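Local coordinates for O-methyltransferase, putative (Bacillus cereus, PDB 3DUL), which probably transfers methyl groups from S-adenosyl-L-methionine to oxygen atoms of acceptor substrates, as a Rossmann-fold O-methyltransferase, at residues B[39-44]-B[209-214]; B[72-77]-B[106-111]; B[87-92]-B[113-118]; B[145-150]-B[188-193]. One frame throughout, in Å; residues are numbered along the deposited sequence.

Interaction 1: residues B[39-44]-B[209-214]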
loop_
_atom_site.group_PDB
_atom_site.type_symbol
_atom_site.label_atom_id
_atom_site.label_comp_id
_atom_site.label_asym_id
_atom_site.label_seq_id
_atom_site.Cartn_x
_atom_site.Cartn_y
_atom_site.Cartn_z
ATOM N N ALA B 39 23.635 6.782 -4.874
ATOM C CA ALA B 39 22.506 7.527 -5.413
ATOM C C ALA B 39 21.167 6.886 -5.049
ATOM O O ALA B 39 20.940 5.705 -5.322
ATOM C CB ALA B 39 22.638 7.630 -6.927
ATOM N N HIS B 40 20.287 7.660 -4.425
ATOM C CA HIS B 40 18.971 7.151 -4.049
ATOM C C HIS B 40 17.974 8.286 -3.854
ATOM O O HIS B 40 18.349 9.448 -3.713
ATOM C CB HIS B 40 19.054 6.315 -2.769
ATOM C CG HIS B 40 19.316 7.120 -1.534
ATOM N ND1 HIS B 40 20.526 7.733 -1.284
ATOM C CD2 HIS B 40 18.519 7.416 -0.478
ATOM C CE1 HIS B 40 20.464 8.372 -0.129
ATOM N NE2 HIS B 40 19.258 8.195 0.381
ATOM N N ASP B 41 16.695 7.940 -3.840
ATOM C CA ASP B 41 15.658 8.939 -3.670
ATOM C C ASP B 41 15.136 8.934 -2.236
ATOM O O ASP B 41 15.295 7.953 -1.516
ATOM C CB ASP B 41 14.529 8.666 -4.661
ATOM C CG ASP B 41 13.436 9.696 -4.589
ATOM O OD1 ASP B 41 13.754 10.900 -4.538
ATOM O OD2 ASP B 41 12.258 9.306 -4.592
ATOM N N VAL B 42 14.525 10.038 -1.825
ATOM C CA VAL B 42 13.985 10.157 -0.473
ATOM C C VAL B 42 12.484 10.358 -0.582
ATOM O O VAL B 42 12.026 11.317 -1.206
ATOM C CB VAL B 42 14.601 11.360 0.269
ATOM C CG1 VAL B 42 14.132 11.374 1.714
ATOM C CG2 VAL B 42 16.120 11.290 0.201
ATOM N N SER B 43 11.722 9.457 0.030
ATOM C CA SER B 43 10.268 9.531 -0.045
ATOM C C SER B 43 9.552 9.405 1.294
ATOM O O SER B 43 9.368 8.300 1.815
ATOM C CB SER B 43 9.752 8.448 -0.998
ATOM O OG SER B 43 8.338 8.478 -1.094
ATOM N N PRO B 44 9.149 10.544 1.879
ATOM C CA PRO B 44 8.440 10.531 3.159
ATOM C C PRO B 44 7.134 9.734 3.031
ATOM O O PRO B 44 6.733 9.038 3.966
ATOM C CB PRO B 44 8.178 12.011 3.425
ATOM C CG PRO B 44 9.365 12.672 2.808
ATOM C CD PRO B 44 9.536 11.920 1.506
ATOM N N GLY B 209 8.632 10.965 -4.662
ATOM C CA GLY B 209 9.838 11.123 -3.873
ATOM C C GLY B 209 10.526 12.425 -4.240
ATOM O O GLY B 209 10.027 13.177 -5.077
ATOM N N SER B 210 11.676 12.690 -3.628
ATOM C CA SER B 210 12.415 13.915 -3.904
ATOM C C SER B 210 12.852 14.018 -5.360
ATOM O O SER B 210 12.720 15.076 -5.978
ATOM C CB SER B 210 13.638 14.012 -2.990
ATOM O OG SER B 210 14.479 12.883 -3.132
ATOM N N LYS B 211 13.368 12.921 -5.907
ATOM C CA LYS B 211 13.826 12.898 -7.294
ATOM C C LYS B 211 13.001 11.961 -8.172
ATOM O O LYS B 211 13.543 11.059 -8.809
ATOM C CB LYS B 211 15.307 12.499 -7.347
ATOM C CG LYS B 211 16.224 13.548 -6.724
ATOM C CD LYS B 211 17.694 13.151 -6.758
ATOM C CE LYS B 211 17.975 11.959 -5.860
ATOM N NZ LYS B 211 19.425 11.635 -5.806
ATOM N N GLY B 212 11.688 12.181 -8.206
ATOM C CA GLY B 212 10.810 11.354 -9.017
ATOM C C GLY B 212 9.921 10.428 -8.208
ATOM O O GLY B 212 9.807 10.560 -6.992
ATOM N N TYR B 213 9.281 9.484 -8.886
ATOM C CA TYR B 213 8.407 8.533 -8.217
ATOM C C TYR B 213 9.115 7.215 -7.929
ATOM O O TYR B 213 9.865 6.708 -8.761
ATOM C CB TYR B 213 7.160 8.268 -9.064
ATOM C CG TYR B 213 6.229 9.448 -9.165
ATOM C CD1 TYR B 213 6.520 10.523 -10.006
ATOM C CD2 TYR B 213 5.072 9.510 -8.390
ATOM C CE1 TYR B 213 5.681 11.629 -10.068
ATOM C CE2 TYR B 213 4.226 10.614 -8.444
ATOM C CZ TYR B 213 4.537 11.671 -9.282
ATOM O OH TYR B 213 3.719 12.778 -9.320
ATOM N N ASP B 214 8.875 6.673 -6.737
ATOM C CA ASP B 214 9.464 5.407 -6.321
ATOM C C ASP B 214 8.545 4.270 -6.736
ATOM O O ASP B 214 7.402 4.210 -6.298
ATOM C CB ASP B 214 9.620 5.354 -4.801
ATOM C CG ASP B 214 10.731 6.239 -4.289
ATOM O OD1 ASP B 214 10.712 7.457 -4.575
ATOM O OD2 ASP B 214 11.619 5.712 -3.586
HETATM O O HOH W 1 20.945 11.121 -3.583
HETATM O O HOH W 2 12.853 6.310 -1.376
#
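Asp41 reaches into the turn at 209-212: with CG anti to the backbone N (chi1 -178°), its carboxylate swings in among the residues of the turn. OD1 accepts from Ser210 OG at 2.5 Å, on its anti side and 31° out of the carboxylate plane. Lys211 N also points at OD1 and is modelled as a nearly straight bond, although its length is too short to be taken literally. OD2 instead turns to Asp214, whose OD1 lies 2.4 Å away, the two carboxylate planes being 36° apart. Beside them, Val42 O accepts from Ser210 N at 2.8 Å. The loop ahead of helix 44-57 is thereby pinned to the hairpin turn between strands 200-209 and 212-221, and it presents Val42, a residue of the S-adenosyl-L-homocysteine site. His40 O has two donors, a weak bond from Lys211 NZ at 3.2 Å and a water, and that water also accepts from NZ at 2.7 Å. A second water lies 2.6 Å from Asp214 OD2 and near Asp41 O, and may donate to either. Ser43 packs its CB over Gly209 CA, while its OG caps helix 44-57 through Gln46 N and also bonds to Val208 O.

Interaction 2: residues B[72-77]-B[106-111]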
loop_
_atom_site.group_PDB
_atom_site.type_symbol
_atom_site.label_atom_id
_atom_site.label_comp_id
_atom_site.label_asym_id
_atom_site.label_seq_id
_atom_site.Cartn_x
_atom_site.Cartn_y
_atom_site.Cartn_z
ATOM N N SER B 72 14.870 4.680 5.893
ATOM C CA SER B 72 13.755 3.743 5.862
ATOM C C SER B 72 13.723 2.866 7.104
ATOM O O SER B 72 12.650 2.452 7.547
ATOM C CB SER B 72 13.808 2.900 4.583
ATOM O OG SER B 72 13.404 3.686 3.477
ATOM N N THR B 73 14.890 2.592 7.690
ATOM C CA THR B 73 14.962 1.780 8.898
ATOM C C THR B 73 14.161 2.468 10.003
ATOM O O THR B 73 13.448 1.819 10.771
ATOM C CB THR B 73 16.419 1.628 9.407
ATOM O OG1 THR B 73 17.290 1.388 8.298
ATOM C CG2 THR B 73 16.526 0.473 10.393
ATOM N N ILE B 74 14.292 3.789 10.076
ATOM C CA ILE B 74 13.596 4.574 11.090
ATOM C C ILE B 74 12.085 4.427 10.941
ATOM O O ILE B 74 11.394 4.120 11.918
ATOM C CB ILE B 74 13.986 6.060 10.990
ATOM C CG1 ILE B 74 15.488 6.207 11.244
ATOM C CG2 ILE B 74 13.209 6.887 12.009
ATOM C CD1 ILE B 74 15.948 5.575 12.530
ATOM N N TRP B 75 11.587 4.640 9.728
ATOM C CA TRP B 75 10.151 4.508 9.456
ATOM C C TRP B 75 9.634 3.110 9.824
ATOM O O TRP B 75 8.568 2.968 10.423
ATOM C CB TRP B 75 9.848 4.794 7.986
ATOM C CG TRP B 75 9.829 6.241 7.629
ATOM C CD1 TRP B 75 10.764 6.926 6.896
ATOM C CD2 TRP B 75 8.794 7.177 7.935
ATOM N NE1 TRP B 75 10.362 8.230 6.720
ATOM C CE2 TRP B 75 9.156 8.411 7.348
ATOM C CE3 TRP B 75 7.587 7.094 8.647
ATOM C CZ2 TRP B 75 8.358 9.553 7.452
ATOM C CZ3 TRP B 75 6.797 8.228 8.749
ATOM C CH2 TRP B 75 7.185 9.443 8.154
ATOM N N LEU B 76 10.390 2.075 9.470
ATOM C CA LEU B 76 9.987 0.712 9.804
ATOM C C LEU B 76 9.950 0.489 11.318
ATOM O O LEU B 76 8.948 -0.003 11.858
ATOM C CB LEU B 76 10.949 -0.301 9.167
ATOM C CG LEU B 76 10.922 -0.445 7.646
ATOM C CD1 LEU B 76 12.171 -1.183 7.188
ATOM C CD2 LEU B 76 9.665 -1.210 7.217
ATOM N N ALA B 77 11.028 0.862 12.010
ATOM C CA ALA B 77 11.106 0.666 13.452
ATOM C C ALA B 77 10.024 1.438 14.201
ATOM O O ALA B 77 9.578 1.008 15.266
ATOM C CB ALA B 77 12.495 1.064 13.973
ATOM N N ALA B 106 17.374 8.788 16.668
ATOM C CA ALA B 106 15.926 8.638 16.587
ATOM C C ALA B 106 15.492 7.777 17.774
ATOM O O ALA B 106 14.330 7.401 17.892
ATOM C CB ALA B 106 15.522 7.975 15.259
ATOM N N ASN B 107 16.448 7.478 18.651
ATOM C CA ASN B 107 16.221 6.663 19.845
ATOM C C ASN B 107 15.556 5.324 19.545
ATOM O O ASN B 107 14.706 4.860 20.308
ATOM C CB ASN B 107 15.378 7.434 20.874
ATOM C CG ASN B 107 16.015 8.750 21.279
ATOM O OD1 ASN B 107 15.708 9.802 20.714
ATOM N ND2 ASN B 107 16.923 8.695 22.249
ATOM N N LEU B 108 15.956 4.702 18.439
ATOM C CA LEU B 108 15.402 3.411 18.035
ATOM C C LEU B 108 16.495 2.349 17.976
ATOM O O LEU B 108 16.301 1.266 17.419
ATOM C CB LEU B 108 14.710 3.544 16.674
ATOM C CG LEU B 108 13.465 4.435 16.704
ATOM C CD1 LEU B 108 13.050 4.846 15.302
ATOM C CD2 LEU B 108 12.348 3.685 17.416
ATOM N N ASN B 109 17.646 2.658 18.564
ATOM C CA ASN B 109 18.760 1.724 18.573
ATOM C C ASN B 109 18.446 0.494 19.423
ATOM O O ASN B 109 19.027 -0.571 19.220
ATOM C CB ASN B 109 20.029 2.429 19.074
ATOM C CG ASN B 109 19.803 3.177 20.369
ATOM O OD1 ASN B 109 20.058 2.655 21.455
ATOM N ND2 ASN B 109 19.306 4.402 20.263
ATOM N N ASP B 110 17.512 0.628 20.362
ATOM C CA ASP B 110 17.147 -0.502 21.215
ATOM C C ASP B 110 16.185 -1.468 20.508
ATOM O O ASP B 110 15.804 -2.498 21.069
ATOM C CB ASP B 110 16.524 -0.002 22.528
ATOM C CG ASP B 110 15.172 0.667 22.328
ATOM O OD1 ASP B 110 15.016 1.437 21.358
ATOM O OD2 ASP B 110 14.264 0.436 23.158
ATOM N N ARG B 111 15.817 -1.142 19.272
ATOM C CA ARG B 111 14.895 -1.974 18.497
ATOM C C ARG B 111 15.470 -2.365 17.133
ATOM O O ARG B 111 14.839 -3.107 16.372
ATOM C CB ARG B 111 13.577 -1.222 18.279
ATOM C CG ARG B 111 12.355 -1.886 18.884
ATOM C CD ARG B 111 11.095 -1.080 18.580
ATOM N NE ARG B 111 11.076 0.198 19.290
ATOM C CZ ARG B 111 10.140 1.132 19.140
ATOM N NH1 ARG B 111 9.128 0.946 18.297
ATOM N NH2 ARG B 111 10.210 2.254 19.846
#
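Ala77 N donates to Thr73 O at 2.9 Å within the helix, and the Ala77 methyl faces Leu108. No hydrogen bond spans the two segments, and the contact is made largely by methyl groups. Leu108 CD1 lies against two side chains one helical turn apart, 3.9 Å from Ile74 CG2 and 4.0 Å from Ala77 CB. It also approaches the backbone, 3.8 Å from Ile74 O. Both methyls of Ile74 border both partners, CG2 coming closest to Leu108 CD1 and CD1 to Ala106 CB, at 3.7 Å. CG1 stands beside the backbone N (chi1 -62°), and chi2 (-53°) then sets CD1 against the alanine. At the far end of the contact Arg111 bends at chi3 (-69°) and brings NH1 to 3.1 Å from Ala77 O. The angle is poor for a bond, and the guanidinium meets this oxygen obliquely. One face of the same guanidinium lies against the other branch of Leu108, with CD2 3.5 Å above the plane and offset toward the rim. Leu108 thus touches the helix with one methyl and the arginine with the other. Asn107, at positive phi, is the C-prime residue of a Schellman motif that ends helix 93-105, and on either side of it Ala106 and Leu108 face the helix. Helix 71-77, which carries Ser72 of the S-adenosyl-L-homocysteine site, is flanked further round by helices 23-32 and 44-57 and rests on strand 136-139, while the loop 106-111 leads directly into strand 112-116, outermost on its side of this chain's sheet.

Interaction 3: residues B[87-92]-B[113-118]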
loop_
_atom_site.group_PDB
_atom_site.type_symbol
_atom_site.label_atom_id
_atom_site.label_comp_id
_atom_site.label_asym_id
_atom_site.label_seq_id
_atom_site.Cartn_x
_atom_site.Cartn_y
_atom_site.Cartn_z
ATOM N N VAL B 87 16.020 -6.051 11.682
ATOM C CA VAL B 87 17.396 -6.477 11.414
ATOM C C VAL B 87 17.633 -5.883 10.043
ATOM O O VAL B 87 16.899 -6.175 9.104
ATOM C CB VAL B 87 17.536 -8.011 11.344
ATOM C CG1 VAL B 87 18.976 -8.385 10.983
ATOM C CG2 VAL B 87 17.144 -8.629 12.676
ATOM N N THR B 88 18.643 -5.030 9.917
ATOM C CA THR B 88 18.883 -4.388 8.640
ATOM C C THR B 88 20.310 -4.662 8.186
ATOM O O THR B 88 21.232 -4.643 8.991
ATOM C CB THR B 88 18.595 -2.880 8.749
ATOM O OG1 THR B 88 18.647 -2.284 7.454
ATOM C CG2 THR B 88 19.579 -2.205 9.682
ATOM N N LEU B 89 20.458 -4.946 6.898
ATOM C CA LEU B 89 21.755 -5.285 6.320
ATOM C C LEU B 89 22.355 -4.210 5.425
ATOM O O LEU B 89 21.679 -3.623 4.590
ATOM C CB LEU B 89 21.625 -6.581 5.511
ATOM C CG LEU B 89 20.705 -7.690 6.034
ATOM C CD1 LEU B 89 20.685 -8.824 5.005
ATOM C CD2 LEU B 89 21.164 -8.194 7.380
ATOM N N GLU B 90 23.651 -3.971 5.602
ATOM C CA GLU B 90 24.372 -3.002 4.791
ATOM C C GLU B 90 25.813 -3.471 4.658
ATOM O O GLU B 90 26.445 -3.813 5.651
ATOM C CB GLU B 90 24.336 -1.617 5.429
ATOM C CG GLU B 90 25.157 -0.601 4.653
ATOM C CD GLU B 90 24.609 0.796 4.778
ATOM O OE1 GLU B 90 24.410 1.252 5.925
ATOM O OE2 GLU B 90 24.378 1.436 3.731
ATOM N N ALA B 91 26.323 -3.494 3.428
ATOM C CA ALA B 91 27.688 -3.954 3.175
ATOM C C ALA B 91 28.762 -2.966 3.636
ATOM O O ALA B 91 29.695 -3.340 4.350
ATOM C CB ALA B 91 27.864 -4.257 1.681
ATOM N N SER B 92 28.618 -1.710 3.227
ATOM C CA SER B 92 29.572 -0.656 3.573
ATOM C C SER B 92 29.706 -0.420 5.072
ATOM O O SER B 92 28.733 -0.068 5.738
ATOM C CB SER B 92 29.169 0.656 2.893
ATOM O OG SER B 92 29.998 1.736 3.303
ATOM N N GLU B 113 18.973 -3.715 14.774
ATOM C CA GLU B 113 20.281 -4.357 14.716
ATOM C C GLU B 113 20.788 -4.147 13.298
ATOM O O GLU B 113 20.154 -4.585 12.336
ATOM C CB GLU B 113 20.191 -5.862 14.994
ATOM C CG GLU B 113 21.563 -6.503 15.268
ATOM C CD GLU B 113 21.605 -8.007 15.033
ATOM O OE1 GLU B 113 20.603 -8.701 15.315
ATOM O OE2 GLU B 113 22.659 -8.504 14.578
ATOM N N VAL B 114 21.921 -3.461 13.162
ATOM C CA VAL B 114 22.504 -3.223 11.851
ATOM C C VAL B 114 23.632 -4.234 11.655
ATOM O O VAL B 114 24.620 -4.207 12.386
ATOM C CB VAL B 114 23.083 -1.788 11.734
ATOM C CG1 VAL B 114 23.646 -1.570 10.341
ATOM C CG2 VAL B 114 21.999 -0.756 12.016
ATOM N N ARG B 115 23.463 -5.139 10.696
ATOM C CA ARG B 115 24.471 -6.162 10.416
ATOM C C ARG B 115 25.295 -5.666 9.240
ATOM O O ARG B 115 24.762 -5.394 8.166
ATOM C CB ARG B 115 23.816 -7.500 10.036
ATOM C CG ARG B 115 22.785 -8.031 11.021
ATOM C CD ARG B 115 23.294 -9.185 11.876
ATOM N NE ARG B 115 23.879 -10.276 11.095
ATOM C CZ ARG B 115 23.954 -11.538 11.508
ATOM N NH1 ARG B 115 23.471 -11.885 12.694
ATOM N NH2 ARG B 115 24.525 -12.455 10.743
ATOM N N THR B 116 26.601 -5.550 9.448
ATOM C CA THR B 116 27.498 -5.075 8.411
ATOM C C THR B 116 28.141 -6.245 7.665
ATOM O O THR B 116 28.478 -7.258 8.270
ATOM C CB THR B 116 28.610 -4.196 9.026
ATOM O OG1 THR B 116 28.012 -3.080 9.702
ATOM C CG2 THR B 116 29.548 -3.694 7.949
ATOM N N GLY B 117 28.317 -6.093 6.356
ATOM C CA GLY B 117 28.923 -7.153 5.564
ATOM C C GLY B 117 28.148 -7.454 4.296
ATOM O O GLY B 117 27.020 -6.993 4.125
ATOM N N LEU B 118 28.752 -8.223 3.394
ATOM C CA LEU B 118 28.092 -8.584 2.138
ATOM C C LEU B 118 26.703 -9.131 2.478
ATOM O O LEU B 118 26.586 -10.045 3.286
ATOM C CB LEU B 118 28.907 -9.660 1.410
ATOM C CG LEU B 118 30.341 -9.237 1.059
ATOM C CD1 LEU B 118 31.113 -10.412 0.470
ATOM C CD2 LEU B 118 30.286 -8.082 0.079
#
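Thr88 and Val114 are neighbours on one face of the sheet, their side chains projecting together with the CG2 methyls 3.7 Å apart. The threonine's first torsion (chi1 -172°) sends OG1 anti to the backbone N and leaves CG2 to meet the valine, while OG1 bonds to Glu64 and Thr67. Val87, Leu89 and Arg115 share the other face. Arg115 lies alongside both: its CG touches Val87 CG1 at 3.8 Å, and its CB touches Leu89 CD2 at 3.8 Å. Bends at chi2 and chi3 then lead the guanidinium away to a salt bridge with Glu129. The strands run parallel, Thr88 beside Val114 and Leu89 beside Arg115, held by alternating bonds: Thr88 N to Glu113 O at 2.9 Å, Arg115 N to Thr88 O, Glu90 N to Arg115 O, and the more bent Gly117 N to Glu90 O at 3.0 Å. Glu90, at the strand's end, belongs to the S-adenosyl-L-homocysteine site. As in related methyltransferases, this acidic residue probably faces the ribose. Helix 93-105 joins the two strands in a beta-alpha-beta unit and covers Val114 and Thr116; helix 119-127 covers Leu89, and strand 61-65 borders 85-90 across from 112-116, the last strand of this chain's sheet there.

Interaction 4: residues B[145-150]-B[188-193]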
loop_
_atom_site.group_PDB
_atom_site.type_symbol
_atom_site.label_atom_id
_atom_site.label_comp_id
_atom_site.label_asym_id
_atom_site.label_seq_id
_atom_site.Cartn_x
_atom_site.Cartn_y
_atom_site.Cartn_z
ATOM N N ASN B 145 20.656 -7.310 -8.044
ATOM C CA ASN B 145 20.570 -7.936 -6.728
ATOM C C ASN B 145 19.109 -8.238 -6.361
ATOM O O ASN B 145 18.841 -9.162 -5.595
ATOM C CB ASN B 145 21.192 -7.042 -5.638
ATOM C CG ASN B 145 22.719 -7.116 -5.593
ATOM O OD1 ASN B 145 23.311 -8.203 -5.577
ATOM N ND2 ASN B 145 23.363 -5.949 -5.551
ATOM N N ASN B 146 18.166 -7.480 -6.917
ATOM C CA ASN B 146 16.753 -7.698 -6.592
ATOM C C ASN B 146 16.273 -9.147 -6.708
ATOM O O ASN B 146 15.641 -9.666 -5.789
ATOM C CB ASN B 146 15.848 -6.788 -7.424
ATOM C CG ASN B 146 15.725 -5.393 -6.833
ATOM O OD1 ASN B 146 15.899 -5.199 -5.626
ATOM N ND2 ASN B 146 15.407 -4.420 -7.675
ATOM N N PRO B 147 16.566 -9.819 -7.834
ATOM C CA PRO B 147 16.123 -11.210 -7.972
ATOM C C PRO B 147 16.632 -12.073 -6.818
ATOM O O PRO B 147 15.873 -12.844 -6.227
ATOM C CB PRO B 147 16.716 -11.628 -9.320
ATOM C CG PRO B 147 16.685 -10.341 -10.097
ATOM C CD PRO B 147 17.212 -9.352 -9.074
ATOM N N ALA B 148 17.910 -11.934 -6.484
ATOM C CA ALA B 148 18.487 -12.711 -5.397
ATOM C C ALA B 148 17.873 -12.386 -4.039
ATOM O O ALA B 148 17.520 -13.285 -3.279
ATOM C CB ALA B 148 19.993 -12.492 -5.333
ATOM N N TYR B 149 17.768 -11.099 -3.729
ATOM C CA TYR B 149 17.221 -10.689 -2.440
ATOM C C TYR B 149 15.758 -11.087 -2.291
ATOM O O TYR B 149 15.295 -11.378 -1.190
ATOM C CB TYR B 149 17.407 -9.182 -2.244
ATOM C CG TYR B 149 18.873 -8.784 -2.145
ATOM C CD1 TYR B 149 19.867 -9.750 -1.973
ATOM C CD2 TYR B 149 19.265 -7.449 -2.244
ATOM C CE1 TYR B 149 21.219 -9.401 -1.911
ATOM C CE2 TYR B 149 20.620 -7.088 -2.179
ATOM C CZ TYR B 149 21.586 -8.067 -2.015
ATOM O OH TYR B 149 22.919 -7.723 -1.965
ATOM N N PHE B 150 15.033 -11.108 -3.402
ATOM C CA PHE B 150 13.633 -11.508 -3.347
ATOM C C PHE B 150 13.555 -12.980 -2.959
ATOM O O PHE B 150 12.802 -13.348 -2.057
ATOM C CB PHE B 150 12.942 -11.304 -4.691
ATOM C CG PHE B 150 11.586 -11.951 -4.763
ATOM C CD1 PHE B 150 10.524 -11.439 -4.033
ATOM C CD2 PHE B 150 11.389 -13.102 -5.523
ATOM C CE1 PHE B 150 9.278 -12.067 -4.051
ATOM C CE2 PHE B 150 10.150 -13.737 -5.550
ATOM C CZ PHE B 150 9.092 -13.217 -4.810
ATOM N N ARG B 188 11.285 -5.566 -16.203
ATOM C CA ARG B 188 10.354 -6.445 -16.897
ATOM C C ARG B 188 10.591 -7.896 -16.465
ATOM O O ARG B 188 9.652 -8.615 -16.117
ATOM C CB ARG B 188 10.567 -6.308 -18.404
ATOM C CG ARG B 188 12.017 -6.542 -18.803
ATOM C CD ARG B 188 12.272 -6.332 -20.282
ATOM N NE ARG B 188 13.663 -6.638 -20.617
ATOM C CZ ARG B 188 14.176 -6.567 -21.842
ATOM N NH1 ARG B 188 13.414 -6.195 -22.861
ATOM N NH2 ARG B 188 15.449 -6.879 -22.048
ATOM N N ARG B 189 11.855 -8.319 -16.480
ATOM C CA ARG B 189 12.209 -9.684 -16.104
ATOM C C ARG B 189 12.007 -9.953 -14.611
ATOM O O ARG B 189 11.638 -11.062 -14.221
ATOM C CB ARG B 189 13.668 -9.981 -16.494
ATOM C CG ARG B 189 13.990 -9.678 -17.956
ATOM C CD ARG B 189 13.137 -10.502 -18.927
ATOM N NE ARG B 189 13.009 -9.829 -20.223
ATOM C CZ ARG B 189 12.392 -10.335 -21.289
ATOM N NH1 ARG B 189 11.833 -11.540 -21.240
ATOM N NH2 ARG B 189 12.324 -9.625 -22.408
ATOM N N PHE B 190 12.254 -8.941 -13.781
ATOM C CA PHE B 190 12.090 -9.081 -12.335
ATOM C C PHE B 190 10.629 -9.350 -11.952
ATOM O O PHE B 190 10.346 -10.229 -11.139
ATOM C CB PHE B 190 12.602 -7.822 -11.625
ATOM C CG PHE B 190 12.466 -7.866 -10.127
ATOM C CD1 PHE B 190 12.746 -9.030 -9.417
ATOM C CD2 PHE B 190 12.075 -6.730 -9.423
ATOM C CE1 PHE B 190 12.636 -9.064 -8.027
ATOM C CE2 PHE B 190 11.962 -6.750 -8.034
ATOM C CZ PHE B 190 12.243 -7.923 -7.334
ATOM N N TYR B 191 9.703 -8.593 -12.530
ATOM C CA TYR B 191 8.289 -8.793 -12.233
ATOM C C TYR B 191 7.840 -10.109 -12.853
ATOM O O TYR B 191 6.868 -10.721 -12.407
ATOM C CB TYR B 191 7.459 -7.633 -12.776
ATOM C CG TYR B 191 7.610 -6.358 -11.973
ATOM C CD1 TYR B 191 7.142 -6.278 -10.663
ATOM C CD2 TYR B 191 8.225 -5.234 -12.521
ATOM C CE1 TYR B 191 7.279 -5.109 -9.917
ATOM C CE2 TYR B 191 8.367 -4.057 -11.783
ATOM C CZ TYR B 191 7.891 -4.005 -10.484
ATOM O OH TYR B 191 8.036 -2.848 -9.754
ATOM N N GLU B 192 8.555 -10.541 -13.890
ATOM C CA GLU B 192 8.244 -11.803 -14.544
ATOM C C GLU B 192 8.693 -12.900 -13.594
ATOM O O GLU B 192 8.077 -13.963 -13.510
ATOM C CB GLU B 192 8.982 -11.903 -15.882
ATOM C CG GLU B 192 8.294 -11.145 -17.003
ATOM C CD GLU B 192 9.189 -10.936 -18.203
ATOM O OE1 GLU B 192 9.983 -11.847 -18.517
ATOM O OE2 GLU B 192 9.092 -9.866 -18.839
ATOM N N LEU B 193 9.767 -12.613 -12.866
ATOM C CA LEU B 193 10.319 -13.532 -11.880
ATOM C C LEU B 193 9.233 -13.732 -10.827
ATOM O O LEU B 193 8.880 -14.861 -10.486
ATOM C CB LEU B 193 11.549 -12.907 -11.218
ATOM C CG LEU B 193 12.495 -13.734 -10.342
ATOM C CD1 LEU B 193 13.150 -12.806 -9.349
ATOM C CD2 LEU B 193 11.767 -14.837 -9.610
#
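Phe190 pushes its ring against the first turn of helix 146-155, one face against Asn146 and its CE1 corner against Pro147 and Phe150. Its CG stands anti to the backbone N (chi1 180°), so the ring extends from helix 188-195 toward the other segment. Over one face sits Asn146 CB, 3.9 Å from the ring centroid and 15° off the normal, a CH-pi contact. The asparagine's amide plane is only 16° from the ring plane, although the two side chains as a whole cross at about a right angle. The edge of the ring is used as well: Phe150 CB lies near its plane, 4.0 Å from Phe190 CE1. The ring of Phe150 is met obliquely by Leu193, with Phe150 CD2 at 4.2 Å from Leu193 CD1. That single methyl of Leu193 also rests on Pro147, 3.6 Å from its CA and 3.8 Å from its CB. The short helical segments run nearly parallel, with axes 10.4 Å from each other, a separation bridged by Phe190 and Leu193. Tyr149, of the S-adenosyl-L-homocysteine site, leads off elsewhere, toward helix 119-127, and Glu192 bonds Tyr13 of the second subunit. With no hydrogen bond between the segments, the contact rests on apolar burial and one CH-pi contact, and should have little directional polar character.

Overall arrangement
All four contacts belong to one Rossmann-like methyltransferase domain. Interaction 3 lies at one margin of the mixed sheet, on strands 85-90 and 112-116; interaction 1 lies at the other, by the hairpin of strands 200-209 and 212-221, with centres about 22 Å apart. Along the chain, interaction 1 encloses the rest. Interactions 2 and 3 alternate their segments, stand about 14 Å apart between centres and touch through Thr73 and Thr88; interactions 1 and 2 touch through Pro44 and Trp75. Interaction 4 follows 2 and 3. Interactions 2 and 4 lie on opposite sides of the chain's centre, about 27 Å apart. Spread over the fold, the contacts each hold one residue of the S-adenosyl-L-homocysteine site.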